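Local coordinates for protein L-serine ammonia-lyase (Rhizomucor miehei CAU432, PDB 5C3U) that belongs to the pyridoxal-phosphate-dependent enzymes and holds pyridoxal-5'-phosphate between two alpha/beta units, at residues C36-M42 with K305-V311; I189-Q193 with L247-V253; V202-H208 with P252-V258; G209-F213 with L235-V240; A263-V267 with E279-A284. One frame throughout, in Å; residues are numbered along the deposited sequence. Where two conformers were deposited one is given.

Overall arrangement
Contacts 1 and 3 lie in one mixed six-stranded sheet: contact 1 pairs strands 37-42 and 306-311, contact 3 pairs 202-207 with the outermost strand 253-258, and strand 174-178 runs between the two pairs, whose centres are about 16 Å apart. Contact 1 closes a long chain loop in which the other four are nested. Contact 2, centred about 14 Å from the centre of contact 3, shares Pro252 and Val253 with it and packs helices against one side of that sheet. Contact 4 is nested within contact 3 and joined to it through Glu206 and Phe213. Contact 5 follows along the chain on the sheet's other side. Leu235 of contact 4 touches Ser281 of contact 5, and both border pyridoxal-5'-phosphate.

Contact 1: residues C36-M42 with K305-V311; sequences CNVFLKM and KDVVVLV
Strands 37-42 and 306-311 run parallel and extended, with axes 4.7 Å apart at closest and a 25° angle between their directions. The register pairs Asn37 with Asp306 and proceeds residue by residue to Met42 with Val311. Asn37, Phe39 and Lys41 both give and accept the backbone hydrogen bonds: Asn37 N to Lys305 O (3.0 Å), Val307 N to Asn37 O (2.7 Å), Phe39 N to Val307 O (2.8 Å), Val309 N to Phe39 O (2.8 Å), Lys41 N to Val309 O and Val311 N to Lys41 O (both 2.9 Å). Apolar contacts on one face join Val38 CG2 to Val307 CG1 (3.6 Å) and Leu40 CD2 to Val309 CB (3.8 Å); these beta-branched and leucine side chains suit a buried face covered by helices 260-274 and 280-290. The other face carries Phe39, Val308, Lys41 and Leu310. Lys41 (chi1 t, chi2 p) leads its amine away to Glu162, in a salt bridge, and to Gln166 and Thr22 O. Such pairing typifies the core of a three-layer alpha/beta sandwich.

Contact 2: residues I189-Q193 with L247-V253; sequences IMGLQ and LSLNHPV
A turn of helix 183-194, residues 189-193, meets the C-terminal part of helix 242-250 and the chain leaving it toward strand 253-258. The nearest CA atoms, of Ile189 and His251, are 7.2 Å apart, close enough for side chains to interlock. Ile189 (m, t) is the main bump. Its CD1 enters a hollow between Leu247 and Val253, 3.9 Å from Leu247 CB and 3.7 Å from Val253 CG2, while its CG2 rests 3.8 Å from His251 CB. A branched, wholly apolar side chain suits this pocket: Leu247 and Val253 are apolar walls, and the CB of His251 forms the third side. Leu247 (m, t) projects back toward helix 183-194, where its CD1 lies 4.2 Å from Met190 CG.

His251, extended in backbone and with chi1 t, has its CA-to-CB bond pointing toward the helix, and Leu192 CD1 packs 3.7 Å from His251 NE2. That nitrogen also hydrogen-bonds the backbone oxygen of Val200. At the margin a water fills the gap left between polar ends: it accepts from Gln193 NE2 at 2.8 Å and hydrogen-bonds His251 ND1 at 2.7 Å. No direct hydrogen bond joins the segments, so the fit rests on apolar interlocking and this one bridge. Both helices precede parallel strands of the same mixed sheet, 202-207 and 253-258, and belong to the helical layer on one of its faces.

Contact 3: residues V202-H208 with P252-V258; sequences VIAVETH and PVVPFAV
Two extended strands, 202-207 and 253-258, lie parallel, their axes approaching to 4.5 Å with 30° between their directions. Val202 pairs with Val253, and the register continues to Thr207 with Val258.

Seven backbone hydrogen bonds satisfy the facing donors and acceptors: Val202 N to Pro252 O (3.1 Å), Val254 N to Val202 O (2.8 Å), Ala204 N to Val254 O (2.8 Å), Phe256 N to Ala204 O (2.9 Å), Glu206 N to Phe256 O (3.0 Å), Val258 N to Glu206 O (2.9 Å) and His208 N to Val258 O (3.0 Å). Pro255 lacks an amide hydrogen, but its nitrogen does not face strand 202-207, so the pattern tolerates it. Along the other edge of strand 202-207, the backbones of Ile203 and Val205 hydrogen-bond those of Ile175, Cys177 and Val179. Near the C-terminal end of the pair, a water donates to Ala257 O at 2.7 Å and makes a weak 3.3 Å bond with His208 NE2.

Buried polar side chains find partners outside the pair. The Glu206 carboxylate accepts from the amides of Phe213 and Gln214, at the start of helix 212-219, and Thr207 OG1 bonds Thr230 OG1. Small Ala204, with CB 3.9 Å from Val253 CG1, leaves room for Phe213. On the other face Ile203 CG2 meets Phe256 CB at 4.2 Å. Strand 253-258 is the sheet's outermost strand within this chain, with 202-207 between it and 174-178.

Contact 4: residues G209-F213 with L235-V240; sequences GSNAF and LISKAV
Segment 235-240 is an irregular chain curving past residues 209-213, where a turn leads into helix 212-219. Nearest CA pairs are Ser210 with Ile236 (5.6 Å), Ala212 with Ala239 (5.7 Å) and Phe213 with Val240 (5.6 Å).

Leu235 comes first: its carbonyl oxygen lies 3.7 Å from Ser210 OG, and its side chain touches pyridoxal-5'-phosphate as part of the cofactor pocket. At Ile236 the CA sits 3.6 Å from Ser210 OG, for which Ser210 uses a t rotamer and a CB pointing toward this segment. Ser237 N then gives a weak hydrogen bond to Ser210 OG (3.5 Å). A water completes the junction, donating to Ser237 O (3.0 Å), accepting from Ala212 N (3.1 Å) and hydrogen-bonding Ser210 OG (2.6 Å); a small hydroxyl side chain leaves space for it. Ser237 OG (t) donates to Ala239 O at 2.6 Å, a bond that spans Lys238. Ala212 CB lies 4.2 Å from Ala239 CA and 4.1 Å from Val240 N; with backbone passing so close, a methyl suits the place. Val240 CG2 finally packs 3.9 Å from Phe213 CD1.

Phe213 (t) reaches onward to Ala204 of strand 202-207, to Val253 and Pro255 of strand 253-258, and to Ser248 of helix 242-250. Its amide is hydrogen-bonded by Glu206 OE2, which ties the start of helix 212-219 to strand 202-207.

Contact 5: residues A263-V267 with E279-A284; sequences AADAV and EASAGA. With PLP (pyridoxal-5'-phosphate), chain B.
The pyridoxal-5'-phosphate pocket is bordered here by the N-terminal turn of helix 280-290, which is backed by a close helix-helix crossing with helix 260-274. The short axes of residues 263-267 and 280-284 approach to 7.5 Å at an angle of 100°, a distance that small side chains make possible. Ala263 CB lies 3.6 Å from Ala280 O and 4.4 Å from Ala284 CB, and Ala266 CB comes within 3.2 Å of Gly283 O. Gly283 suits its place because a beta carbon there would clash with Ala263 O and Val267 CG2. Val267 (t) is bulkier than the alanines around it: its CG2 packs 3.7 Å from both Glu279 O and Ala280 CA.

The cofactor lies on the side of helix 280-290 that Ser281 faces, not on the side packed against helix 260-274. Glu279, at the N-cap position, and Ser281 point their CA-to-CB bonds away from helix 260-274. Glu279's carboxylate is held by Asn80 and the amide of Asp316 through OE2, and by Ser234 through OE1, while Ser281 OG (chi1 m) donates to Glu279 OE1 at 3.2 Å. Glu279 OE1 stands 3.8 Å from the C2A methyl of pyridoxal-5'-phosphate, and Ser281 CB is 3.6 Å from its ring nitrogen N1.

Contact 1: residues C36-M42 with K305-V311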
# COMPACT_ATOMS: atom_id res chain seq x y z
N CYS A 36 5.87 11.77 21.43
CA CYS A 36 5.01 12.26 20.36
C CYS A 36 3.85 11.28 20.19
O CYS A 36 4.07 10.08 20.27
CB CYS A 36 5.80 12.31 19.06
SG CYS A 36 4.81 12.88 17.68
N ASN A 37 2.64 11.78 19.95
CA ASN A 37 1.49 10.89 19.77
C ASN A 37 1.53 10.14 18.44
O ASN A 37 1.52 10.76 17.38
CB ASN A 37 0.19 11.66 19.85
CG ASN A 37 -0.13 12.11 21.25
OD1 ASN A 37 -0.53 11.30 22.09
ND2 ASN A 37 0.02 13.39 21.50
N VAL A 38 1.53 8.82 18.52
CA VAL A 38 1.57 7.96 17.34
C VAL A 38 0.22 7.29 17.17
O VAL A 38 -0.27 6.61 18.09
CB VAL A 38 2.71 6.92 17.44
CG1 VAL A 38 2.70 5.95 16.26
CG2 VAL A 38 4.06 7.63 17.52
N PHE A 39 -0.38 7.50 15.99
CA PHE A 39 -1.64 6.86 15.64
C PHE A 39 -1.41 5.93 14.46
O PHE A 39 -0.66 6.26 13.54
CB PHE A 39 -2.68 7.89 15.27
CG PHE A 39 -3.12 8.76 16.41
CD1 PHE A 39 -2.50 9.99 16.64
CD2 PHE A 39 -4.14 8.33 17.26
CE1 PHE A 39 -2.91 10.78 17.71
CE2 PHE A 39 -4.56 9.13 18.32
CZ PHE A 39 -3.94 10.35 18.54
N LEU A 40 -2.09 4.80 14.47
CA LEU A 40 -1.92 3.80 13.43
C LEU A 40 -3.24 3.62 12.69
O LEU A 40 -4.25 3.26 13.30
CB LEU A 40 -1.48 2.47 14.05
CG LEU A 40 -0.24 2.53 14.95
CD1 LEU A 40 -0.02 1.18 15.60
CD2 LEU A 40 0.99 2.99 14.18
N LYS A 41 -3.23 3.90 11.38
CA LYS A 41 -4.42 3.74 10.54
C LYS A 41 -4.44 2.30 10.00
O LYS A 41 -3.58 1.92 9.20
CB LYS A 41 -4.40 4.78 9.41
CG LYS A 41 -5.63 4.78 8.51
CD LYS A 41 -6.92 4.96 9.30
CE LYS A 41 -8.06 5.33 8.35
NZ LYS A 41 -9.38 5.33 9.07
N MET A 42 -5.38 1.48 10.47
CA MET A 42 -5.32 0.03 10.31
C MET A 42 -6.01 -0.54 9.05
O MET A 42 -7.08 -1.13 9.13
CB MET A 42 -5.89 -0.68 11.57
CG MET A 42 -5.22 -0.24 12.87
SD MET A 42 -3.46 -0.63 12.88
CE MET A 42 -3.56 -2.41 12.89
N LYS A 305 2.11 16.97 19.62
CA LYS A 305 1.96 16.73 18.18
C LYS A 305 1.61 15.28 17.86
O LYS A 305 1.87 14.38 18.67
CB LYS A 305 3.20 17.18 17.42
CG LYS A 305 3.35 18.69 17.38
CD LYS A 305 4.69 19.12 16.82
CE LYS A 305 4.71 20.63 16.60
NZ LYS A 305 6.10 21.12 16.36
N ASP A 306 1.01 15.07 16.69
CA ASP A 306 0.49 13.77 16.26
C ASP A 306 1.22 13.30 15.00
O ASP A 306 1.46 14.10 14.09
CB ASP A 306 -1.01 13.87 15.95
CG ASP A 306 -1.87 14.20 17.18
OD1 ASP A 306 -3.00 14.72 16.99
OD2 ASP A 306 -1.46 13.93 18.33
N VAL A 307 1.59 12.02 14.96
CA VAL A 307 2.06 11.41 13.71
C VAL A 307 1.15 10.23 13.40
O VAL A 307 0.75 9.47 14.29
CB VAL A 307 3.55 11.00 13.73
CG1 VAL A 307 3.84 9.92 14.76
CG2 VAL A 307 4.00 10.55 12.34
N VAL A 308 0.78 10.10 12.12
CA VAL A 308 -0.12 9.03 11.67
C VAL A 308 0.67 8.07 10.77
O VAL A 308 1.33 8.50 9.84
CB VAL A 308 -1.32 9.57 10.86
CG1 VAL A 308 -2.15 8.43 10.27
CG2 VAL A 308 -2.22 10.45 11.72
N VAL A 309 0.62 6.77 11.07
CA VAL A 309 1.30 5.78 10.21
C VAL A 309 0.23 5.01 9.49
O VAL A 309 -0.67 4.45 10.14
CB VAL A 309 2.16 4.81 11.05
CG1 VAL A 309 2.89 3.80 10.15
CG2 VAL A 309 3.15 5.58 11.91
N LEU A 310 0.30 4.96 8.15
CA LEU A 310 -0.66 4.15 7.39
C LEU A 310 -0.20 2.72 7.39
O LEU A 310 0.80 2.37 6.75
CB LEU A 310 -0.85 4.67 5.96
CG LEU A 310 -1.13 6.16 5.76
CD1 LEU A 310 -1.34 6.45 4.28
CD2 LEU A 310 -2.34 6.63 6.57
N VAL A 311 -0.93 1.88 8.12
CA VAL A 311 -0.55 0.49 8.27
C VAL A 311 -1.30 -0.27 7.19
O VAL A 311 -2.47 -0.64 7.35
CB VAL A 311 -0.85 -0.05 9.67
CG1 VAL A 311 -0.52 -1.56 9.74
CG2 VAL A 311 -0.04 0.72 10.70

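Contact 2: residues I189-Q193 with L247-V253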
# COMPACT_ATOMS: atom_id res chain seq x y z
N ILE A 189 -2.04 12.62 -0.92
CA ILE A 189 -1.80 14.03 -1.22
C ILE A 189 -3.08 14.71 -1.74
O ILE A 189 -3.44 15.81 -1.28
CB ILE A 189 -0.67 14.19 -2.24
CG1 ILE A 189 0.67 13.74 -1.62
CG2 ILE A 189 -0.57 15.64 -2.70
CD1 ILE A 189 1.73 13.51 -2.67
N MET A 190 -3.79 14.05 -2.65
CA MET A 190 -5.04 14.59 -3.17
C MET A 190 -6.11 14.77 -2.08
O MET A 190 -6.78 15.80 -2.04
CB MET A 190 -5.57 13.76 -4.34
CG MET A 190 -4.74 13.94 -5.59
SD MET A 190 -5.07 12.72 -6.89
CE MET A 190 -5.05 13.83 -8.29
N GLY A 191 -6.25 13.76 -1.22
CA GLY A 191 -7.11 13.87 -0.03
C GLY A 191 -6.75 15.03 0.88
O GLY A 191 -7.64 15.71 1.40
N LEU A 192 -5.45 15.25 1.08
CA LEU A 192 -4.98 16.33 1.96
C LEU A 192 -5.32 17.71 1.37
O LEU A 192 -5.72 18.62 2.10
CB LEU A 192 -3.47 16.21 2.22
CG LEU A 192 -3.01 15.06 3.13
CD1 LEU A 192 -1.49 14.99 3.14
CD2 LEU A 192 -3.53 15.20 4.54
N GLN A 193 -5.18 17.85 0.06
CA GLN A 193 -5.60 19.09 -0.60
C GLN A 193 -7.11 19.33 -0.50
O GLN A 193 -7.54 20.44 -0.19
CB GLN A 193 -5.08 19.13 -2.05
CG GLN A 193 -3.56 19.12 -2.11
CD GLN A 193 -3.00 19.05 -3.52
OE1 GLN A 193 -3.72 18.79 -4.48
NE2 GLN A 193 -1.69 19.27 -3.65
N LEU A 247 2.79 15.73 -8.19
CA LEU A 247 2.27 16.14 -6.88
C LEU A 247 3.40 16.45 -5.89
O LEU A 247 3.23 17.30 -5.01
CB LEU A 247 1.35 15.05 -6.28
CG LEU A 247 0.03 14.80 -7.03
CD1 LEU A 247 -0.63 13.51 -6.57
CD2 LEU A 247 -0.93 15.97 -6.89
N SER A 248 4.54 15.79 -6.04
CA SER A 248 5.67 15.99 -5.14
C SER A 248 6.25 17.41 -5.25
O SER A 248 6.87 17.89 -4.32
CB SER A 248 6.75 14.93 -5.34
OG SER A 248 7.64 15.24 -6.41
N LEU A 249 6.01 18.07 -6.39
CA LEU A 249 6.47 19.46 -6.59
C LEU A 249 5.57 20.49 -5.89
O LEU A 249 6.03 21.58 -5.56
CB LEU A 249 6.58 19.81 -8.08
CG LEU A 249 7.41 18.97 -9.06
CD1 LEU A 249 7.14 19.43 -10.49
CD2 LEU A 249 8.90 19.00 -8.74
N ASN A 250 4.31 20.14 -5.65
CA ASN A 250 3.31 21.09 -5.13
C ASN A 250 2.79 20.82 -3.71
O ASN A 250 1.88 21.50 -3.23
CB ASN A 250 2.13 21.15 -6.10
CG ASN A 250 2.56 21.45 -7.51
OD1 ASN A 250 3.17 22.49 -7.78
ND2 ASN A 250 2.26 20.53 -8.43
N HIS A 251 3.37 19.82 -3.04
CA HIS A 251 2.97 19.46 -1.69
C HIS A 251 4.22 19.03 -0.96
O HIS A 251 5.12 18.48 -1.59
CB HIS A 251 1.92 18.34 -1.71
CG HIS A 251 1.42 17.95 -0.34
ND1 HIS A 251 0.28 18.46 0.20
CD2 HIS A 251 1.96 17.09 0.62
CE1 HIS A 251 0.11 17.96 1.44
NE2 HIS A 251 1.14 17.12 1.70
N PRO A 252 4.30 19.28 0.36
CA PRO A 252 5.48 18.84 1.12
C PRO A 252 5.56 17.32 1.24
O PRO A 252 4.75 16.70 1.93
CB PRO A 252 5.26 19.47 2.51
CG PRO A 252 3.80 19.77 2.58
CD PRO A 252 3.40 20.11 1.17
N VAL A 253 6.51 16.73 0.52
CA VAL A 253 6.71 15.28 0.56
C VAL A 253 8.17 15.02 0.87
O VAL A 253 9.07 15.64 0.28
CB VAL A 253 6.31 14.59 -0.76
CG1 VAL A 253 6.66 13.10 -0.72
CG2 VAL A 253 4.81 14.76 -1.04
O HOH W 1 -0.97 20.42 -1.25

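Contact 3: residues V202-H208 with P252-V258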
# COMPACT_ATOMS: atom_id res chain seq x y z
N VAL A 202 3.98 14.55 4.02
CA VAL A 202 3.84 13.12 3.85
C VAL A 202 5.26 12.57 3.76
O VAL A 202 6.06 13.04 2.96
CB VAL A 202 3.02 12.74 2.59
CG1 VAL A 202 2.94 11.23 2.44
CG2 VAL A 202 1.63 13.36 2.64
N ILE A 203 5.58 11.61 4.63
CA ILE A 203 6.85 10.95 4.53
C ILE A 203 6.60 9.71 3.68
O ILE A 203 5.84 8.81 4.08
CB ILE A 203 7.43 10.66 5.93
CG1 ILE A 203 7.61 11.99 6.64
CG2 ILE A 203 8.77 9.93 5.81
CD1 ILE A 203 7.45 11.92 8.13
N ALA A 204 7.23 9.71 2.51
CA ALA A 204 7.02 8.67 1.50
C ALA A 204 8.13 7.64 1.66
O ALA A 204 9.26 7.90 1.30
CB ALA A 204 7.07 9.28 0.10
N VAL A 205 7.79 6.45 2.17
CA VAL A 205 8.82 5.48 2.54
C VAL A 205 8.94 4.33 1.54
O VAL A 205 7.94 3.76 1.12
CB VAL A 205 8.64 4.96 3.99
CG1 VAL A 205 7.23 4.41 4.20
CG2 VAL A 205 9.68 3.89 4.32
N GLU A 206 10.17 3.99 1.18
CA GLU A 206 10.49 2.87 0.30
C GLU A 206 11.62 2.09 0.98
O GLU A 206 12.13 2.51 2.02
CB GLU A 206 11.00 3.40 -1.07
CG GLU A 206 9.91 3.98 -1.98
CD GLU A 206 10.48 4.60 -3.26
OE1 GLU A 206 11.34 5.51 -3.16
OE2 GLU A 206 10.05 4.19 -4.37
N THR A 207 11.98 0.94 0.42
CA THR A 207 13.18 0.24 0.87
C THR A 207 14.27 0.48 -0.14
O THR A 207 13.96 0.75 -1.31
CB THR A 207 12.98 -1.29 1.03
OG1 THR A 207 12.69 -1.87 -0.25
CG2 THR A 207 11.89 -1.61 2.06
N HIS A 208 15.53 0.35 0.27
CA HIS A 208 16.65 0.64 -0.62
C HIS A 208 16.63 -0.21 -1.86
O HIS A 208 17.06 0.23 -2.92
CB HIS A 208 17.98 0.47 0.11
CG HIS A 208 18.16 1.42 1.26
ND1 HIS A 208 18.48 1.00 2.50
CD2 HIS A 208 18.07 2.80 1.33
CE1 HIS A 208 18.56 2.06 3.33
NE2 HIS A 208 18.31 3.16 2.61
N PRO A 252 4.30 19.28 0.36
CA PRO A 252 5.48 18.84 1.12
C PRO A 252 5.56 17.32 1.24
O PRO A 252 4.75 16.70 1.93
CB PRO A 252 5.26 19.47 2.51
CG PRO A 252 3.80 19.77 2.58
CD PRO A 252 3.40 20.11 1.17
N VAL A 253 6.51 16.73 0.52
CA VAL A 253 6.71 15.28 0.56
C VAL A 253 8.17 15.02 0.87
O VAL A 253 9.07 15.64 0.28
CB VAL A 253 6.31 14.59 -0.76
CG1 VAL A 253 6.66 13.10 -0.72
CG2 VAL A 253 4.81 14.76 -1.04
N VAL A 254 8.42 14.12 1.82
CA VAL A 254 9.80 13.75 2.17
C VAL A 254 10.02 12.29 1.75
O VAL A 254 9.46 11.40 2.38
CB VAL A 254 10.06 13.91 3.69
CG1 VAL A 254 11.48 13.49 4.06
CG2 VAL A 254 9.78 15.34 4.15
N PRO A 255 10.79 12.05 0.67
CA PRO A 255 11.11 10.68 0.31
C PRO A 255 12.14 10.14 1.29
O PRO A 255 13.11 10.84 1.65
CB PRO A 255 11.72 10.80 -1.10
CG PRO A 255 11.44 12.20 -1.55
CD PRO A 255 11.41 13.00 -0.28
N PHE A 256 11.91 8.93 1.78
CA PHE A 256 12.85 8.31 2.70
C PHE A 256 12.96 6.82 2.39
O PHE A 256 11.99 6.19 1.97
CB PHE A 256 12.39 8.55 4.14
CG PHE A 256 13.48 8.38 5.16
CD1 PHE A 256 14.39 9.41 5.40
CD2 PHE A 256 13.60 7.20 5.87
CE1 PHE A 256 15.41 9.26 6.34
CE2 PHE A 256 14.60 7.04 6.82
CZ PHE A 256 15.51 8.06 7.04
N ALA A 257 14.15 6.26 2.56
CA ALA A 257 14.33 4.84 2.29
C ALA A 257 14.91 4.15 3.50
O ALA A 257 15.80 4.68 4.14
CB ALA A 257 15.23 4.63 1.08
N VAL A 258 14.37 2.97 3.82
CA VAL A 258 14.86 2.12 4.91
C VAL A 258 15.36 0.77 4.36
O VAL A 258 15.06 0.40 3.22
CB VAL A 258 13.76 1.87 5.98
CG1 VAL A 258 13.18 3.18 6.51
CG2 VAL A 258 12.66 0.96 5.44
O HOH W 2 18.03 6.13 4.04

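Contact 4: residues G209-F213 with L235-V240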
# COMPACT_ATOMS: atom_id res chain seq x y z
N GLY A 209 16.12 -1.44 -1.74
CA GLY A 209 16.06 -2.39 -2.85
C GLY A 209 15.19 -1.98 -4.02
O GLY A 209 15.35 -2.49 -5.11
N SER A 210 14.25 -1.06 -3.80
CA SER A 210 13.39 -0.57 -4.89
C SER A 210 12.91 0.86 -4.60
O SER A 210 11.84 1.08 -4.03
CB SER A 210 12.19 -1.52 -5.11
OG SER A 210 11.50 -1.20 -6.31
N ASN A 211 13.72 1.85 -4.96
CA ASN A 211 13.46 3.20 -4.50
C ASN A 211 13.15 4.18 -5.63
O ASN A 211 13.64 5.32 -5.65
CB ASN A 211 14.65 3.68 -3.62
CG ASN A 211 15.89 4.04 -4.44
OD1 ASN A 211 16.18 3.42 -5.47
ND2 ASN A 211 16.63 5.03 -3.96
N ALA A 212 12.30 3.75 -6.58
CA ALA A 212 12.05 4.56 -7.79
C ALA A 212 11.50 5.95 -7.48
O ALA A 212 11.87 6.93 -8.14
CB ALA A 212 11.14 3.83 -8.77
N PHE A 213 10.64 6.07 -6.47
CA PHE A 213 10.11 7.38 -6.12
C PHE A 213 11.21 8.34 -5.67
O PHE A 213 11.33 9.45 -6.19
CB PHE A 213 9.02 7.33 -5.06
CG PHE A 213 8.47 8.70 -4.71
CD1 PHE A 213 7.74 9.42 -5.65
CD2 PHE A 213 8.73 9.27 -3.47
CE1 PHE A 213 7.25 10.69 -5.34
CE2 PHE A 213 8.24 10.54 -3.16
CZ PHE A 213 7.48 11.25 -4.10
N LEU A 235 6.03 -2.99 -2.63
CA LEU A 235 6.74 -1.73 -2.92
C LEU A 235 7.64 -1.82 -4.13
O LEU A 235 8.22 -0.81 -4.55
CB LEU A 235 7.52 -1.23 -1.69
CG LEU A 235 6.74 -1.01 -0.38
CD1 LEU A 235 7.55 -0.27 0.68
CD2 LEU A 235 5.36 -0.34 -0.58
N ILE A 236 7.77 -3.01 -4.71
CA ILE A 236 8.54 -3.17 -5.95
C ILE A 236 7.77 -2.50 -7.11
O ILE A 236 6.61 -2.79 -7.35
CB ILE A 236 8.80 -4.65 -6.27
CG1 ILE A 236 9.58 -5.31 -5.13
CG2 ILE A 236 9.50 -4.82 -7.62
CD1 ILE A 236 9.65 -6.83 -5.20
N SER A 237 8.42 -1.57 -7.82
CA SER A 237 7.83 -1.02 -9.04
C SER A 237 8.98 -0.68 -10.00
O SER A 237 10.06 -0.28 -9.55
CB SER A 237 7.01 0.23 -8.72
OG SER A 237 6.24 0.66 -9.84
N LYS A 238 8.75 -0.83 -11.30
CA LYS A 238 9.78 -0.47 -12.29
C LYS A 238 9.91 1.04 -12.39
O LYS A 238 11.00 1.57 -12.70
CB LYS A 238 9.45 -1.10 -13.67
N ALA A 239 8.80 1.74 -12.13
CA ALA A 239 8.75 3.20 -12.17
C ALA A 239 7.63 3.70 -11.28
O ALA A 239 6.67 2.98 -11.00
CB ALA A 239 8.53 3.67 -13.61
N VAL A 240 7.73 4.93 -10.82
CA VAL A 240 6.64 5.51 -10.05
C VAL A 240 5.70 6.22 -11.03
O VAL A 240 6.11 6.56 -12.16
CB VAL A 240 7.18 6.42 -8.93
CG1 VAL A 240 7.56 7.81 -9.45
CG2 VAL A 240 6.21 6.51 -7.76
O HOH W 3 10.66 1.17 -7.00

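Contact 5: residues A263-V267 with E279-A284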
# COMPACT_ATOMS: atom_id res chain seq x y z
N ALA A 263 12.71 -2.92 7.93
CA ALA A 263 11.32 -3.27 7.64
C ALA A 263 10.96 -4.59 8.32
O ALA A 263 9.87 -4.73 8.86
CB ALA A 263 11.09 -3.35 6.13
N ALA A 264 11.89 -5.55 8.30
CA ALA A 264 11.62 -6.86 8.88
C ALA A 264 11.49 -6.75 10.41
O ALA A 264 10.64 -7.41 11.05
CB ALA A 264 12.74 -7.82 8.53
N ASP A 265 12.35 -5.96 11.00
CA ASP A 265 12.30 -5.78 12.44
C ASP A 265 10.97 -5.12 12.83
O ASP A 265 10.38 -5.47 13.86
CB ASP A 265 13.49 -4.95 12.94
CG ASP A 265 13.72 -5.13 14.42
OD1 ASP A 265 13.71 -6.29 14.91
OD2 ASP A 265 13.90 -4.12 15.11
N ALA A 266 10.49 -4.21 12.00
CA ALA A 266 9.22 -3.55 12.32
C ALA A 266 8.05 -4.53 12.26
O ALA A 266 7.13 -4.43 13.06
CB ALA A 266 8.97 -2.37 11.39
N VAL A 267 8.07 -5.44 11.29
CA VAL A 267 7.02 -6.47 11.20
C VAL A 267 7.03 -7.30 12.48
O VAL A 267 5.97 -7.66 13.03
CB VAL A 267 7.21 -7.37 9.96
CG1 VAL A 267 6.26 -8.60 10.01
CG2 VAL A 267 6.96 -6.56 8.69
N GLU A 279 2.65 -7.01 6.19
CA GLU A 279 3.72 -7.19 5.20
C GLU A 279 4.88 -6.26 5.50
O GLU A 279 4.67 -5.21 6.11
CB GLU A 279 3.20 -6.81 3.83
CG GLU A 279 2.73 -7.96 3.00
CD GLU A 279 2.27 -7.52 1.62
OE1 GLU A 279 2.92 -6.66 0.96
OE2 GLU A 279 1.25 -8.08 1.20
N ALA A 280 6.07 -6.63 5.03
CA ALA A 280 7.23 -5.74 5.13
C ALA A 280 7.01 -4.38 4.46
O ALA A 280 7.67 -3.40 4.86
CB ALA A 280 8.47 -6.42 4.56
N SER A 281 6.11 -4.32 3.46
CA SER A 281 5.68 -3.04 2.90
C SER A 281 5.17 -2.06 3.98
O SER A 281 5.61 -0.90 4.07
CB SER A 281 4.61 -3.27 1.81
OG SER A 281 5.08 -4.27 0.90
N ALA A 282 4.27 -2.53 4.83
CA ALA A 282 3.75 -1.72 5.94
C ALA A 282 4.83 -1.57 6.99
O ALA A 282 4.94 -0.54 7.66
CB ALA A 282 2.53 -2.41 6.55
N GLY A 283 5.64 -2.62 7.13
CA GLY A 283 6.74 -2.61 8.07
C GLY A 283 7.71 -1.46 7.77
O GLY A 283 8.26 -0.87 8.69
N ALA A 284 7.90 -1.15 6.49
CA ALA A 284 8.76 -0.01 6.11
C ALA A 284 8.29 1.31 6.77
O ALA A 284 9.11 2.06 7.28
CB ALA A 284 8.86 0.14 4.60
N1 PLP B . 1.59 -1.44 1.20
C2 PLP B . 0.83 -2.47 0.81
C2A PLP B . 0.61 -3.68 1.69
C3 PLP B . 0.19 -2.43 -0.51
O3 PLP B . -0.60 -3.47 -0.93
C4 PLP B . 0.41 -1.22 -1.32
C4A PLP B . -0.23 -1.10 -2.64
C5 PLP B . 1.28 -0.13 -0.80
C6 PLP B . 1.83 -0.32 0.48
C5A PLP B . 1.57 1.14 -1.59
O4P PLP B . 1.36 0.88 -2.97
P PLP B . 1.35 1.94 -4.20
O1P PLP B . -0.02 2.49 -4.32
O2P PLP B . 2.45 2.99 -3.96
O3P PLP B . 1.72 1.00 -5.29